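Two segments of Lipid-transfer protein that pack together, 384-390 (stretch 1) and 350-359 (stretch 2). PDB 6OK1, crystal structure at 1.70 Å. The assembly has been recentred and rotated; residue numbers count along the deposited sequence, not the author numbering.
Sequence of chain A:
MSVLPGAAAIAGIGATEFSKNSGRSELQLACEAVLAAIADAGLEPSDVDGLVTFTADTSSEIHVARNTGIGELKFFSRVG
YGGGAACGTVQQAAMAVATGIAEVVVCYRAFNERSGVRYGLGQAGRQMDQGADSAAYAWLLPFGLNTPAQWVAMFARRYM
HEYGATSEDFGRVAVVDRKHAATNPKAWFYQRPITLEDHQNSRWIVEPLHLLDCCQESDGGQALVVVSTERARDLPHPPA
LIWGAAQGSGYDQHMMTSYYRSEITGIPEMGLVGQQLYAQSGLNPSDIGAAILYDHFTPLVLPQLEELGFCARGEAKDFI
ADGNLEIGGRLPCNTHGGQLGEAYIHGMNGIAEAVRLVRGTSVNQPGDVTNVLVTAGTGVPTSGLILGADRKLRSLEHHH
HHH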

ATOM      1  N   GLY A 384       0.533  15.954  -6.700  1.00 21.50           N
ATOM      2  CA  GLY A 384       1.370  17.067  -7.104  1.00 24.06           C
ATOM      3  C   GLY A 384       1.922  17.770  -5.890  1.00 23.69           C
ATOM      4  O   GLY A 384       1.436  17.588  -4.766  1.00 23.53           O
ATOM      5  N   LEU A 385       2.925  18.609  -6.141  1.00 22.39           N
ATOM      6  CA  LEU A 385       3.499  19.468  -5.113  1.00 22.76           C
ATOM      7  C   LEU A 385       3.703  20.851  -5.685  1.00 26.99           C
ATOM      8  O   LEU A 385       3.969  21.007  -6.873  1.00 25.79           O
ATOM      9  CB  LEU A 385       4.867  18.999  -4.632  1.00 22.94           C
ATOM     10  CG  LEU A 385       4.921  17.579  -4.070  1.00 24.40           C
ATOM     11  CD1 LEU A 385       6.344  17.134  -4.013  1.00 22.79           C
ATOM     12  CD2 LEU A 385       4.246  17.496  -2.715  1.00 26.08           C
ATOM     13  N   ILE A 386       3.661  21.853  -4.809  1.00 24.35           N
ATOM     14  CA  ILE A 386       4.368  23.104  -5.073  1.00 23.85           C
ATOM     15  C   ILE A 386       5.439  23.218  -3.999  1.00 29.26           C
ATOM     16  O   ILE A 386       5.130  23.227  -2.800  1.00 26.84           O
ATOM     17  CB  ILE A 386       3.439  24.329  -5.099  1.00 25.13           C
ATOM     18  CG1 ILE A 386       2.475  24.239  -6.292  1.00 26.11           C
ATOM     19  CG2 ILE A 386       4.276  25.628  -5.188  1.00 28.35           C
ATOM     20  CD1 ILE A 386       1.350  25.294  -6.302  1.00 28.34           C
ATOM     21  N   LEU A 387       6.696  23.233  -4.434  1.00 27.19           N
ATOM     22  CA  LEU A 387       7.843  23.480  -3.572  1.00 25.47           C
ATOM     23  C   LEU A 387       8.289  24.923  -3.766  1.00 29.31           C
ATOM     24  O   LEU A 387       8.306  25.427  -4.896  1.00 30.51           O
ATOM     25  CB  LEU A 387       9.000  22.530  -3.892  1.00 27.33           C
ATOM     26  CG  LEU A 387       8.676  21.043  -3.780  1.00 28.13           C
ATOM     27  CD1 LEU A 387       9.920  20.251  -4.060  1.00 28.10           C
ATOM     28  CD2 LEU A 387       8.131  20.710  -2.407  1.00 30.57           C
ATOM     29  N   GLY A 388       8.637  25.588  -2.666  1.00 27.86           N
ATOM     30  CA  GLY A 388       8.962  27.000  -2.726  1.00 31.12           C
ATOM     31  C   GLY A 388      10.105  27.403  -1.819  1.00 38.48           C
ATOM     32  O   GLY A 388      10.406  26.762  -0.809  1.00 33.13           O
ATOM     33  N   ALA A 389      10.750  28.496  -2.211  1.00 33.77           N
ATOM     34  CA  ALA A 389      11.738  29.112  -1.342  1.00 44.11           C
ATOM     35  C   ALA A 389      11.095  29.476  -0.007  1.00 38.87           C
ATOM     36  O   ALA A 389       9.879  29.680   0.096  1.00 46.50           O
ATOM     37  CB  ALA A 389      12.337  30.354  -2.001  1.00 46.51           C
ATOM     38  N   ASP A 390      11.919  29.501   1.033  1.00 44.49           N
ATOM     39  CA  ASP A 390      11.433  29.810   2.370  1.00 42.03           C
ATOM     40  C   ASP A 390      10.867  31.224   2.381  1.00151.14           C
ATOM     41  O   ASP A 390      11.520  32.152   1.911  1.00 47.86           O
ATOM     42  CB  ASP A 390      12.586  29.686   3.368  1.00 40.22           C
ATOM     43  CG  ASP A 390      12.125  29.706   4.817  1.00 40.80           C
ATOM     44  OD1 ASP A 390      10.933  30.009   5.086  1.00 42.32           O
ATOM     45  OD2 ASP A 390      12.972  29.394   5.692  1.00 42.12           O
TER
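Stretch 2 (350-359) GIAEAVRLVR

Leu387 forms the apolar centre where the helical stretch 2 packs on the β-strand of stretch 1. Its side chain leaves the strand toward the helix in the mt rotamer (chi1 -58°, chi2 -177°) and loses 77 Å² to it, the largest share of any residue here. Its CD1 reaches two side chains at once: CD1 of Leu387 lies 3.8 Å from CB of Ala354 and 3.8 Å from CG2 of Val355. The same methyl comes within 4.3 Å of the backbone O of Ile351, one turn back along the helix, a van der Waals contact; the oxygen itself accepts from the amide of Val355 (Val355 N to Ile351 O, 3.0 Å). Ala354 points its CB toward the strand, and CA of Ala354 lies 7.0 Å from CA of Leu387. Nearer the C-terminal end of the helix, Val358 (chi1 172°, t) points toward the strand and covers the base of the same leucine, with CG2 of Val358 4.1 Å from CB of Leu387 and 3.8 Å from O of Leu387.

The two elements run in nearly the same direction. Their N-to-C directions differ by 27° (signed crossing angle -27°), and the axes come no closer than 8.3 Å, so contacts advance together along both chains: Leu385 with Ile351, Leu387 with Ala354, Ala389 with Val358. The matching CA-CA distances fall from 8.4 Å for Leu385 and Ile351 to 5.8 Å for Ala389 and Val358, a sign that the backbones converge toward their C-terminal ends. At the wider end, two branched side chains fill the gap: CD1 of Leu385 (mt) meets CG2 of Ile351 (mt) at 3.9 Å. Strand alternation sends Leu385 and Leu387 to the helix, while Ile386 between them is out of its reach. On the helix, the contacting residues Ile351, Ala354, Val355 and Val358 follow the three- and four-residue spacing that gathers side chains on one face.

At the narrow end stretch 1 offers backbone. Gly388 has no side chain, and a CB there would point away from the helix; CG1 of Val358 rests 3.7 Å from C of Gly388 and 3.7 Å from N of Ala389. Ala389, with its CB sideways, lies at the partly exposed margin. Beyond it, Asp390 turns the end of its side chain away and makes no contact with the helix; both its carboxylate oxygens are hydrogen-bonded elsewhere in the structure.

No hydrogen bond or salt bridge joins the stretches, and the 280 Å² buried between them is held by apolar packing. Within the stretch 2 helix the amides of Ala354 to Arg359 each bond to the carbonyl four residues earlier, such as Val358 N to Ala354 O at 3.1 Å. Its charged groups stay out of the contact: Arg356 NH1 donates to Glu353 OE1 at 3.0 Å in a salt bridge within the helix, and the guanidinium of Arg359 is hydrogen-bonded elsewhere in the structure.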

ATOM      1  N   GLY A 350      12.056  13.382 -10.250  1.00 24.55           N
ATOM      2  CA  GLY A 350      11.579  14.711 -10.594  1.00 24.66           C
ATOM      3  C   GLY A 350      11.358  15.588  -9.377  1.00 23.39           C
ATOM      4  O   GLY A 350      11.575  16.801  -9.429  1.00 24.66           O
ATOM      5  N   ILE A 351      10.902  14.999  -8.273  1.00 22.72           N
ATOM      6  CA  ILE A 351      10.782  15.781  -7.047  1.00 21.47           C
ATOM      7  C   ILE A 351      12.157  16.271  -6.624  1.00 28.67           C
ATOM      8  O   ILE A 351      12.320  17.419  -6.219  1.00 24.36           O
ATOM      9  CB  ILE A 351      10.090  14.953  -5.938  1.00 22.48           C
ATOM     10  CG1 ILE A 351       8.699  14.488  -6.406  1.00 21.73           C
ATOM     11  CG2 ILE A 351       9.949  15.779  -4.678  1.00 22.88           C
ATOM     12  CD1 ILE A 351       7.979  13.499  -5.465  1.00 24.08           C
ATOM     13  N   ALA A 352      13.172  15.417  -6.737  1.00 24.48           N
ATOM     14  CA  ALA A 352      14.527  15.839  -6.382  1.00 27.90           C
ATOM     15  C   ALA A 352      14.974  17.027  -7.228  1.00 28.16           C
ATOM     16  O   ALA A 352      15.590  17.963  -6.711  1.00 27.46           O
ATOM     17  CB  ALA A 352      15.485  14.670  -6.545  1.00 26.26           C
ATOM     18  N   GLU A 353      14.686  17.004  -8.539  1.00 26.83           N
ATOM     19  CA  GLU A 353      15.066  18.130  -9.390  1.00 30.00           C
ATOM     20  C   GLU A 353      14.361  19.405  -8.949  1.00 29.18           C
ATOM     21  O   GLU A 353      14.969  20.476  -8.931  1.00 28.30           O
ATOM     22  CB  GLU A 353      14.758  17.835 -10.861  1.00 25.50           C
ATOM     23  CG  GLU A 353      14.943  19.029 -11.812  1.00 23.99           C
ATOM     24  CD  GLU A 353      16.404  19.464 -11.983  1.00 32.26           C
ATOM     25  OE1 GLU A 353      17.331  18.780 -11.502  1.00 26.85           O
ATOM     26  OE2 GLU A 353      16.607  20.511 -12.616  1.00 30.20           O
ATOM     27  N   ALA A 354      13.083  19.305  -8.571  1.00 27.18           N
ATOM     28  CA  ALA A 354      12.361  20.473  -8.071  1.00 25.53           C
ATOM     29  C   ALA A 354      13.049  21.049  -6.844  1.00 27.25           C
ATOM     30  O   ALA A 354      13.131  22.271  -6.671  1.00 28.36           O
ATOM     31  CB  ALA A 354      10.921  20.072  -7.747  1.00 26.16           C
ATOM     32  N   VAL A 355      13.541  20.176  -5.973  1.00 26.22           N
ATOM     33  CA  VAL A 355      14.277  20.625  -4.800  1.00 29.00           C
ATOM     34  C   VAL A 355      15.535  21.382  -5.224  1.00 28.71           C
ATOM     35  O   VAL A 355      15.844  22.463  -4.701  1.00 31.77           O
ATOM     36  CB  VAL A 355      14.614  19.424  -3.898  1.00 25.49           C
ATOM     37  CG1 VAL A 355      15.604  19.837  -2.787  1.00 28.09           C
ATOM     38  CG2 VAL A 355      13.327  18.815  -3.274  1.00 26.02           C
ATOM     39  N   ARG A 356      16.272  20.843  -6.195  1.00 28.28           N
ATOM     40  CA  ARG A 356      17.462  21.549  -6.670  1.00 25.66           C
ATOM     41  C   ARG A 356      17.112  22.915  -7.228  1.00 35.41           C
ATOM     42  O   ARG A 356      17.838  23.893  -6.993  1.00 33.69           O
ATOM     43  CB  ARG A 356      18.186  20.722  -7.725  1.00 27.33           C
ATOM     44  CG  ARG A 356      18.793  19.454  -7.208  1.00 28.68           C
ATOM     45  CD  ARG A 356      19.587  18.775  -8.337  1.00 37.13           C
ATOM     46  NE  ARG A 356      19.764  17.375  -8.073  1.00 48.22           N
ATOM     47  CZ  ARG A 356      19.097  16.384  -8.654  1.00 30.29           C
ATOM     48  NH1 ARG A 356      18.218  16.587  -9.641  1.00 37.59           N
ATOM     49  NH2 ARG A 356      19.378  15.169  -8.255  1.00 38.18           N
ATOM     50  N   LEU A 357      16.013  23.006  -7.981  1.00 31.73           N
ATOM     51  CA  LEU A 357      15.621  24.292  -8.545  1.00 31.90           C
ATOM     52  C   LEU A 357      15.376  25.309  -7.433  1.00 32.18           C
ATOM     53  O   LEU A 357      15.839  26.459  -7.521  1.00 34.37           O
ATOM     54  CB  LEU A 357      14.380  24.116  -9.425  1.00 29.00           C
ATOM     55  CG  LEU A 357      14.585  23.401 -10.765  1.00 26.71           C
ATOM     56  CD1 LEU A 357      13.231  22.961 -11.367  1.00 32.33           C
ATOM     57  CD2 LEU A 357      15.311  24.280 -11.733  1.00 25.96           C
ATOM     58  N   VAL A 358      14.694  24.890  -6.352  1.00 29.24           N
ATOM     59  CA  VAL A 358      14.462  25.800  -5.229  1.00 29.43           C
ATOM     60  C   VAL A 358      15.785  26.177  -4.567  1.00 35.58           C
ATOM     61  O   VAL A 358      16.003  27.340  -4.199  1.00 35.50           O
ATOM     62  CB  VAL A 358      13.480  25.175  -4.221  1.00 34.32           C
ATOM     63  CG1 VAL A 358      13.387  26.036  -2.953  1.00 33.93           C
ATOM     64  CG2 VAL A 358      12.107  25.027  -4.858  1.00 30.61           C
ATOM     65  N   ARG A 359      16.678  25.202  -4.392  1.00 31.29           N
ATOM     66  CA  ARG A 359      17.989  25.454  -3.807  1.00 34.33           C
ATOM     67  C   ARG A 359      18.866  26.317  -4.698  1.00 36.36           C
ATOM     68  O   ARG A 359      19.783  26.972  -4.188  1.00 34.93           O
ATOM     69  CB  ARG A 359      18.722  24.131  -3.547  1.00 30.93           C
ATOM     70  CG  ARG A 359      18.127  23.243  -2.491  1.00 34.50           C
ATOM     71  CD  ARG A 359      18.884  21.912  -2.451  1.00 33.46           C
ATOM     72  NE  ARG A 359      18.485  21.052  -1.346  1.00 31.06           N
ATOM     73  CZ  ARG A 359      19.042  19.873  -1.092  1.00 27.41           C
ATOM     74  NH1 ARG A 359      20.029  19.438  -1.864  1.00 31.17           N
ATOM     75  NH2 ARG A 359      18.616  19.146  -0.074  1.00 29.42           N
TER